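Local structure of molybdate-binding protein MolA (Haemophilus influenzae, 3PSH) at residues T28-V33 and Y280-A285; Q142-I147 and D158-A163. The protein binds molybdate and tungstate in the periplasm and serves the MolBC ABC transporter as the solute-binding protein of a low-affinity molybdate importer. One frame throughout, in Å; residues are numbered along the deposited sequence.

Contact 1 of 2, residues T28-V33 and Y280-A285. With MOO (molybdate ion), chain B.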
ATOM      1  N   THR A  28       6.072   2.433  -4.280  1.00 13.84           N
ATOM      2  CA  THR A  28       6.841   2.089  -5.490  1.00 14.13           C
ATOM      3  C   THR A  28       8.081   1.212  -5.100  1.00 13.50           C
ATOM      4  O   THR A  28       8.416   0.297  -5.842  1.00 13.84           O
ATOM      5  CB  THR A  28       7.372   3.351  -6.124  1.00 14.28           C
ATOM      6  OG1 THR A  28       6.298   4.084  -6.731  1.00 13.19           O
ATOM      7  CG2 THR A  28       8.442   3.027  -7.164  1.00 15.86           C
ATOM      8  N   LEU A  29       8.755   1.467  -3.958  1.00 10.77           N
ATOM      9  CA  LEU A  29       9.890   0.671  -3.538  1.00 10.74           C
ATOM     10  C   LEU A  29       9.475  -0.803  -3.448  1.00 11.59           C
ATOM     11  O   LEU A  29      10.191  -1.643  -3.923  1.00 13.83           O
ATOM     12  CB  LEU A  29      10.485   1.235  -2.199  1.00 12.23           C
ATOM     13  CG  LEU A  29      11.754   0.537  -1.673  1.00 13.65           C
ATOM     14  CD1 LEU A  29      12.813   0.368  -2.859  1.00 16.51           C
ATOM     15  CD2 LEU A  29      12.284   1.448  -0.581  1.00 14.90           C
ATOM     16  N   ASN A  30       8.329  -1.097  -2.806  1.00 10.32           N
ATOM     17  CA  ASN A  30       7.912  -2.485  -2.568  1.00 12.19           C
ATOM     18  C   ASN A  30       7.623  -3.100  -3.965  1.00 12.30           C
ATOM     19  O   ASN A  30       7.961  -4.224  -4.189  1.00 12.93           O
ATOM     20  CB  ASN A  30       6.657  -2.436  -1.660  1.00 11.20           C
ATOM     21  CG  ASN A  30       6.081  -3.818  -1.409  1.00 12.72           C
ATOM     22  OD1 ASN A  30       6.842  -4.818  -1.302  1.00 11.55           O
ATOM     23  ND2 ASN A  30       4.759  -3.868  -1.265  1.00 12.99           N
ATOM     24  N   ILE A  31       6.974  -2.349  -4.836  1.00 11.00           N
ATOM     25  CA  ILE A  31       6.798  -2.857  -6.247  1.00 12.12           C
ATOM     26  C   ILE A  31       8.134  -3.201  -6.898  1.00 13.88           C
ATOM     27  O   ILE A  31       8.273  -4.283  -7.500  1.00 13.80           O
ATOM     28  CB  ILE A  31       5.854  -1.929  -7.082  1.00 11.71           C
ATOM     29  CG1 ILE A  31       4.409  -1.914  -6.497  1.00 13.33           C
ATOM     30  CG2 ILE A  31       5.981  -2.295  -8.653  1.00 12.79           C
ATOM     31  CD1 ILE A  31       3.574  -0.793  -6.965  1.00 15.15           C
ATOM     32  N   ALA A  32       9.086  -2.271  -6.817  1.00 13.24           N
ATOM     33  CA  ALA A  32      10.398  -2.493  -7.462  1.00 12.48           C
ATOM     34  C   ALA A  32      11.080  -3.701  -6.888  1.00 14.49           C
ATOM     35  O   ALA A  32      11.755  -4.449  -7.661  1.00 14.30           O
ATOM     36  CB  ALA A  32      11.354  -1.287  -7.286  1.00 12.18           C
ATOM     37  N   VAL A  33      10.904  -3.945  -5.572  1.00 13.42           N
ATOM     38  CA  VAL A  33      11.512  -5.118  -4.987  1.00 14.48           C
ATOM     39  C   VAL A  33      10.865  -6.340  -5.657  1.00 14.55           C
ATOM     40  O   VAL A  33      11.522  -7.372  -5.959  1.00 13.27           O
ATOM     41  CB  VAL A  33      11.316  -5.114  -3.413  1.00 13.07           C
ATOM     42  CG1 VAL A  33      11.603  -6.524  -2.820  1.00 16.94           C
ATOM     43  CG2 VAL A  33      12.174  -4.019  -2.781  1.00 14.46           C
ATOM     44  N   TYR A 280      -2.949   3.042  -0.015  1.00 12.09           N
ATOM     45  CA  TYR A 280      -2.618   2.647  -1.418  1.00 11.91           C
ATOM     46  C   TYR A 280      -2.701   1.096  -1.597  1.00 12.74           C
ATOM     47  O   TYR A 280      -2.129   0.358  -0.742  1.00 14.53           O
ATOM     48  CB  TYR A 280      -1.134   3.081  -1.785  1.00 11.37           C
ATOM     49  CG  TYR A 280      -0.954   4.579  -1.937  1.00 12.72           C
ATOM     50  CD1 TYR A 280      -0.628   5.167  -3.188  1.00 11.18           C
ATOM     51  CD2 TYR A 280      -1.034   5.393  -0.813  1.00 10.60           C
ATOM     52  CE1 TYR A 280      -0.447   6.580  -3.315  1.00 12.76           C
ATOM     53  CE2 TYR A 280      -0.896   6.786  -0.926  1.00 15.26           C
ATOM     54  CZ  TYR A 280      -0.553   7.345  -2.173  1.00 15.00           C
ATOM     55  OH  TYR A 280      -0.424   8.749  -2.203  1.00 16.72           O
ATOM     56  N   PRO A 281      -3.139   0.597  -2.785  1.00 12.59           N
ATOM     57  CA  PRO A 281      -3.204  -0.827  -3.020  1.00 13.12           C
ATOM     58  C   PRO A 281      -1.769  -1.356  -3.328  1.00 12.50           C
ATOM     59  O   PRO A 281      -1.002  -0.682  -4.052  1.00 14.80           O
ATOM     60  CB  PRO A 281      -4.048  -0.907  -4.259  1.00 11.61           C
ATOM     61  CG  PRO A 281      -3.684   0.393  -5.138  1.00 12.21           C
ATOM     62  CD  PRO A 281      -3.634   1.392  -3.975  1.00 12.15           C
ATOM     63  N   MET A 282      -1.491  -2.591  -2.905  1.00 12.55           N
ATOM     64  CA  MET A 282      -0.227  -3.239  -3.192  1.00 13.91           C
ATOM     65  C   MET A 282      -0.586  -4.614  -3.664  1.00 14.17           C
ATOM     66  O   MET A 282      -1.603  -5.173  -3.205  1.00 11.83           O
ATOM     67  CB  MET A 282       0.667  -3.353  -1.920  1.00 15.05           C
ATOM     68  CG  MET A 282       1.007  -2.084  -1.148  1.00 14.14           C
ATOM     69  SD  MET A 282       2.585  -1.250  -1.710  1.00 15.30           S
ATOM     70  CE  MET A 282       2.360  -1.145  -3.482  1.00 15.65           C
ATOM     71  N   PRO A 283       0.180  -5.138  -4.638  1.00 14.05           N
ATOM     72  CA  PRO A 283      -0.268  -6.345  -5.298  1.00 13.84           C
ATOM     73  C   PRO A 283      -0.452  -7.481  -4.327  1.00 14.70           C
ATOM     74  O   PRO A 283      -1.390  -8.277  -4.531  1.00 14.45           O
ATOM     75  CB  PRO A 283       0.872  -6.683  -6.291  1.00 14.22           C
ATOM     76  CG  PRO A 283       2.122  -5.762  -5.827  1.00 12.16           C
ATOM     77  CD  PRO A 283       1.471  -4.576  -5.160  1.00 13.64           C
ATOM     78  N   GLU A 284       0.439  -7.629  -3.352  1.00 12.84           N
ATOM     79  CA  GLU A 284       0.261  -8.728  -2.353  1.00 13.56           C
ATOM     80  C   GLU A 284      -0.918  -8.555  -1.456  1.00 13.76           C
ATOM     81  O   GLU A 284      -1.427  -9.554  -0.913  1.00 14.32           O
ATOM     82  CB  GLU A 284       1.544  -8.952  -1.496  1.00 14.82           C
ATOM     83  CG  GLU A 284       1.911  -7.807  -0.526  1.00 13.75           C
ATOM     84  CD  GLU A 284       2.627  -6.589  -1.095  1.00 14.73           C
ATOM     85  OE1 GLU A 284       2.618  -6.403  -2.337  1.00 13.55           O
ATOM     86  OE2 GLU A 284       3.198  -5.828  -0.272  1.00 14.61           O
ATOM     87  N   ALA A 285      -1.318  -7.308  -1.254  1.00 14.00           N
ATOM     88  CA  ALA A 285      -2.514  -7.008  -0.387  1.00 12.65           C
ATOM     89  C   ALA A 285      -3.746  -7.517  -1.077  1.00 12.02           C
ATOM     90  O   ALA A 285      -4.572  -8.109  -0.388  1.00 13.63           O
ATOM     91  CB  ALA A 285      -2.622  -5.565  -0.143  1.00 10.45           C
TER
HETATM   92 MO   MOO B   1      -0.106   4.232   2.948  1.00 33.20          MO
HETATM   93  O1  MOO B   1      -1.238   3.777   4.120  1.00 14.90           O
HETATM   94  O2  MOO B   1      -0.207   5.914   2.593  1.00 20.52           O
HETATM   95  O3  MOO B   1      -0.406   3.383   1.504  1.00 16.87           O
HETATM   96  O4  MOO B   1       1.399   3.661   3.489  1.00 14.46           O
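Asn-30 of helix 26-34 reaches across to Met-282 and Glu-284, where the chain leaves the molybdate site and enters helix 283-297. In this Fe/B12-type periplasmic binding protein, helix 26-34 follows strand 21-24 of one four-stranded parallel sheet, and its first turn supplies the molybdate ligands His-26 and Gln-27. CG of Asn-30 lies anti to the backbone N (chi1 177°), and the amide meets the carboxylate of Glu-284 tip to tip with the two planes nearly perpendicular. ND2 gives a 2.7 Å hydrogen bond to Glu-284 OE2 on its syn lone pair, with OE2 close to the amide plane. The second partner of ND2 is sulfur: a weak but nearly straight hydrogen bond of 3.4 Å runs from ND2 to Met-282 SD. OD1 of Asn-30 accepts from Tyr-56 and Tyr-319, while Lys-276 forms a salt bridge with Glu-284 OE2 and Gln-34 a hydrogen bond with OE1, so these buried polar ends are satisfied. Ile-31, next along the helix, supplies the apolar half. Its CD1 lies 3.7 Å from CE of Met-282, whose chain bends at chi2 and chi3, and its CG1 is 4.2 Å from CD of Pro-283. Met-282 is the N-cap residue of helix 283-297. Two residues before it, Tyr-280 binds molybdate through its backbone: N donates to O3 of the ion at 3.0 Å, and O3 also sits at the edge of the Tyr-280 ring, 3.1 Å from CD2.

Contact 2 of 2, residues Q142-I147 and D158-A163; sequences QGIELI and DELVKA
Asp-158 and Glu-145 face each other across a water at the solvent-facing edge of an antiparallel helix pair, helices 132-151 and 154-165, which form a helical hairpin joined by a very short connection. The axes of the two segments approach to 9.4 Å, and their directions differ by 163°. The first bond of the Asp-158 side chain leads away from helix 132-151, yet OD1 comes back to within 4.5 Å of CG of Glu-145. Water 1 lies between the acids and donates to both, at 2.6 Å to Glu-145 OE2 and 3.0 Å to Asp-158 OD1. Each carboxylate also has a lysine on its own helix: Lys-141 pairs with Glu-145 OE2 and Lys-154 with Asp-158 OD2. Two residues on, on the buried side of the pair, Leu-160 holds CG anti to the backbone N (chi1 -173°). Its CD2 meets CG2 of Ile-144 at 3.9 Å, the two side chains crossing at about a right angle, and CD1 of Ile-144 lies 4.0 Å from both CG and CD2 of Leu-160. Beyond the pair, Leu-160 also touches Tyr-314 and Phe-318 of helix 307-319. Val-161 follows, sliding past Ile-144 in the opposite direction; its CG2 packs at 3.7 Å on Ile-144 CG2, and the same methyl also approaches CG of Glu-145. Ile-144 is thus shared by two neighbouring residues of the facing helix. Direct contact between the two segments is mainly apolar, with no hydrogen bond between their side chains, while the shared water and the two lysines probably ease the repulsion between the like-charged carboxylates.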
ATOM      1  N   GLN A 142      -1.850   0.104 -13.809  1.00 15.00           N
ATOM      2  CA  GLN A 142      -1.129   1.175 -14.636  1.00 12.73           C
ATOM      3  C   GLN A 142       0.221   1.515 -13.944  1.00 13.57           C
ATOM      4  O   GLN A 142       1.281   1.688 -14.575  1.00 16.44           O
ATOM      5  CB  GLN A 142      -2.012   2.396 -14.772  1.00 13.32           C
ATOM      6  CG  GLN A 142      -1.327   3.605 -15.297  1.00 17.26           C
ATOM      7  CD  GLN A 142      -2.234   4.806 -15.277  1.00 17.24           C
ATOM      8  OE1 GLN A 142      -2.295   5.474 -14.293  1.00 17.19           O
ATOM      9  NE2 GLN A 142      -2.869   5.148 -16.443  1.00 23.50           N
ATOM     10  N   GLY A 143       0.168   1.585 -12.585  1.00 11.84           N
ATOM     11  CA  GLY A 143       1.387   1.874 -11.847  1.00 11.19           C
ATOM     12  C   GLY A 143       2.473   0.834 -11.924  1.00 11.86           C
ATOM     13  O   GLY A 143       3.651   1.120 -12.077  1.00 12.76           O
ATOM     14  N   ILE A 144       2.051  -0.407 -11.685  1.00 11.20           N
ATOM     15  CA  ILE A 144       2.991  -1.502 -11.822  1.00 11.85           C
ATOM     16  C   ILE A 144       3.571  -1.480 -13.269  1.00 10.36           C
ATOM     17  O   ILE A 144       4.805  -1.679 -13.445  1.00 13.35           O
ATOM     18  CB  ILE A 144       2.333  -2.910 -11.456  1.00 10.84           C
ATOM     19  CG1 ILE A 144       2.030  -2.994  -9.942  1.00 11.96           C
ATOM     20  CG2 ILE A 144       3.347  -4.042 -11.826  1.00 15.23           C
ATOM     21  CD1 ILE A 144       1.266  -4.327  -9.631  1.00 15.58           C
ATOM     22  N   GLU A 145       2.640  -1.346 -14.213  1.00 13.03           N
ATOM     23  CA  GLU A 145       3.155  -1.304 -15.645  1.00 12.96           C
ATOM     24  C   GLU A 145       4.177  -0.243 -15.872  1.00 14.65           C
ATOM     25  O   GLU A 145       5.217  -0.477 -16.594  1.00 14.20           O
ATOM     26  CB  GLU A 145       2.034  -1.295 -16.673  1.00 13.55           C
ATOM     27  CG  GLU A 145       1.167  -2.576 -16.586  1.00 16.25           C
ATOM     28  CD  GLU A 145      -0.157  -2.436 -17.338  1.00 18.19           C
ATOM     29  OE1 GLU A 145      -0.528  -1.298 -17.678  1.00 24.17           O
ATOM     30  OE2 GLU A 145      -0.831  -3.458 -17.502  1.00 24.91           O
ATOM     31  N   LEU A 146       3.922   0.916 -15.292  1.00 13.72           N
ATOM     32  CA  LEU A 146       4.862   2.126 -15.488  1.00 13.12           C
ATOM     33  C   LEU A 146       6.206   1.865 -14.806  1.00 15.32           C
ATOM     34  O   LEU A 146       7.235   2.079 -15.397  1.00 14.31           O
ATOM     35  CB  LEU A 146       4.203   3.409 -14.984  1.00 14.52           C
ATOM     36  CG  LEU A 146       5.146   4.639 -14.873  1.00 12.16           C
ATOM     37  CD1 LEU A 146       5.591   5.011 -16.388  1.00 19.21           C
ATOM     38  CD2 LEU A 146       4.275   5.872 -14.285  1.00 15.96           C
ATOM     39  N   ILE A 147       6.189   1.388 -13.547  1.00 12.05           N
ATOM     40  CA  ILE A 147       7.450   1.157 -12.817  1.00 13.80           C
ATOM     41  C   ILE A 147       8.210   0.050 -13.584  1.00 14.51           C
ATOM     42  O   ILE A 147       9.435   0.142 -13.745  1.00 13.01           O
ATOM     43  CB  ILE A 147       7.129   0.739 -11.353  1.00 13.58           C
ATOM     44  CG1 ILE A 147       6.348   1.879 -10.696  1.00 14.53           C
ATOM     45  CG2 ILE A 147       8.409   0.317 -10.625  1.00 16.49           C
ATOM     46  CD1 ILE A 147       5.590   1.553  -9.354  1.00 12.81           C
ATOM     47  N   ASP A 158       4.033  -7.764 -15.787  1.00 15.34           N
ATOM     48  CA  ASP A 158       2.796  -8.359 -16.259  1.00 17.07           C
ATOM     49  C   ASP A 158       2.400  -9.528 -15.365  1.00 17.44           C
ATOM     50  O   ASP A 158       1.222  -9.675 -15.119  1.00 19.06           O
ATOM     51  CB  ASP A 158       2.892  -8.779 -17.712  1.00 16.45           C
ATOM     52  CG  ASP A 158       2.986  -7.576 -18.651  1.00 17.54           C
ATOM     53  OD1 ASP A 158       2.549  -6.492 -18.297  1.00 19.27           O
ATOM     54  OD2 ASP A 158       3.480  -7.751 -19.814  1.00 21.58           O
ATOM     55  N   GLU A 159       3.379 -10.320 -14.889  1.00 18.28           N
ATOM     56  CA  GLU A 159       3.100 -11.442 -14.026  1.00 18.16           C
ATOM     57  C   GLU A 159       2.605 -10.956 -12.648  1.00 16.53           C
ATOM     58  O   GLU A 159       1.758 -11.622 -11.960  1.00 16.71           O
ATOM     59  CB  GLU A 159       4.418 -12.224 -13.814  1.00 19.37           C
ATOM     60  CG  GLU A 159       4.832 -12.879 -15.137  1.00 21.49           C
ATOM     61  CD  GLU A 159       6.258 -13.375 -15.195  1.00 29.38           C
ATOM     62  OE1 GLU A 159       7.094 -13.013 -14.291  1.00 26.20           O
ATOM     63  OE2 GLU A 159       6.535 -14.059 -16.231  1.00 27.75           O
ATOM     64  N   LEU A 160       3.171  -9.827 -12.223  1.00 14.82           N
ATOM     65  CA  LEU A 160       2.814  -9.219 -10.914  1.00 15.54           C
ATOM     66  C   LEU A 160       1.380  -8.672 -10.944  1.00 15.19           C
ATOM     67  O   LEU A 160       0.544  -8.935  -9.989  1.00 15.37           O
ATOM     68  CB  LEU A 160       3.807  -8.058 -10.607  1.00 15.09           C
ATOM     69  CG  LEU A 160       3.550  -7.530  -9.155  1.00 13.11           C
ATOM     70  CD1 LEU A 160       3.751  -8.499  -8.014  1.00 16.09           C
ATOM     71  CD2 LEU A 160       4.628  -6.423  -8.960  1.00 14.26           C
ATOM     72  N   VAL A 161       0.993  -8.037 -12.063  1.00 14.46           N
ATOM     73  CA  VAL A 161      -0.380  -7.584 -12.233  1.00 16.50           C
ATOM     74  C   VAL A 161      -1.348  -8.789 -12.228  1.00 15.98           C
ATOM     75  O   VAL A 161      -2.384  -8.762 -11.546  1.00 17.24           O
ATOM     76  CB  VAL A 161      -0.542  -6.775 -13.548  1.00 17.79           C
ATOM     77  CG1 VAL A 161      -2.064  -6.530 -13.877  1.00 18.63           C
ATOM     78  CG2 VAL A 161       0.258  -5.388 -13.421  1.00 18.13           C
ATOM     79  N   LYS A 162      -1.013  -9.803 -12.991  1.00 15.62           N
ATOM     80  CA  LYS A 162      -1.887 -11.010 -13.085  1.00 14.40           C
ATOM     81  C   LYS A 162      -2.000 -11.665 -11.662  1.00 14.97           C
ATOM     82  O   LYS A 162      -3.141 -11.977 -11.225  1.00 16.59           O
ATOM     83  CB  LYS A 162      -1.384 -12.027 -14.205  1.00 15.86           C
ATOM     84  CG  LYS A 162      -2.439 -13.161 -14.409  1.00 27.54           C
ATOM     85  CD  LYS A 162      -1.981 -14.479 -15.074  1.00 36.59           C
ATOM     86  CE  LYS A 162      -2.993 -15.626 -14.681  1.00 40.82           C
ATOM     87  NZ  LYS A 162      -3.199 -15.860 -13.152  1.00 40.74           N
ATOM     88  N   ALA A 163      -0.866 -11.809 -10.939  1.00 14.31           N
ATOM     89  CA  ALA A 163      -0.921 -12.337  -9.568  1.00 12.98           C
ATOM     90  C   ALA A 163      -1.791 -11.452  -8.660  1.00 15.90           C
ATOM     91  O   ALA A 163      -2.598 -11.995  -7.826  1.00 16.53           O
ATOM     92  CB  ALA A 163       0.418 -12.535  -8.973  1.00 12.45           C
TER
HETATM   93  O   HOH W   1      -0.037  -5.866 -16.949  1.00 26.33           O

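How the contacts relate
Contact 1 is fully buried near the centre of the chain, next to the molybdate site, whereas contact 2 is only partly buried and lies toward the surface, nested in sequence within the loop that contact 1 closes. Their centres are 10 Å apart and they touch directly. Ile-31 CD1 packs on Ile-144 CG1 at 4.0 Å, and Pro-283 CB meets Leu-160 CD1 at 3.8 Å, so the helix pair packs directly against both segments of contact 1. Helix 307-319 borders both. Charge is handled differently: in contact 1 one buried carboxylate bonds directly to an amide and to the charge of Lys-276, while in contact 2 a water bridges two acids, each with a lysine on its own helix.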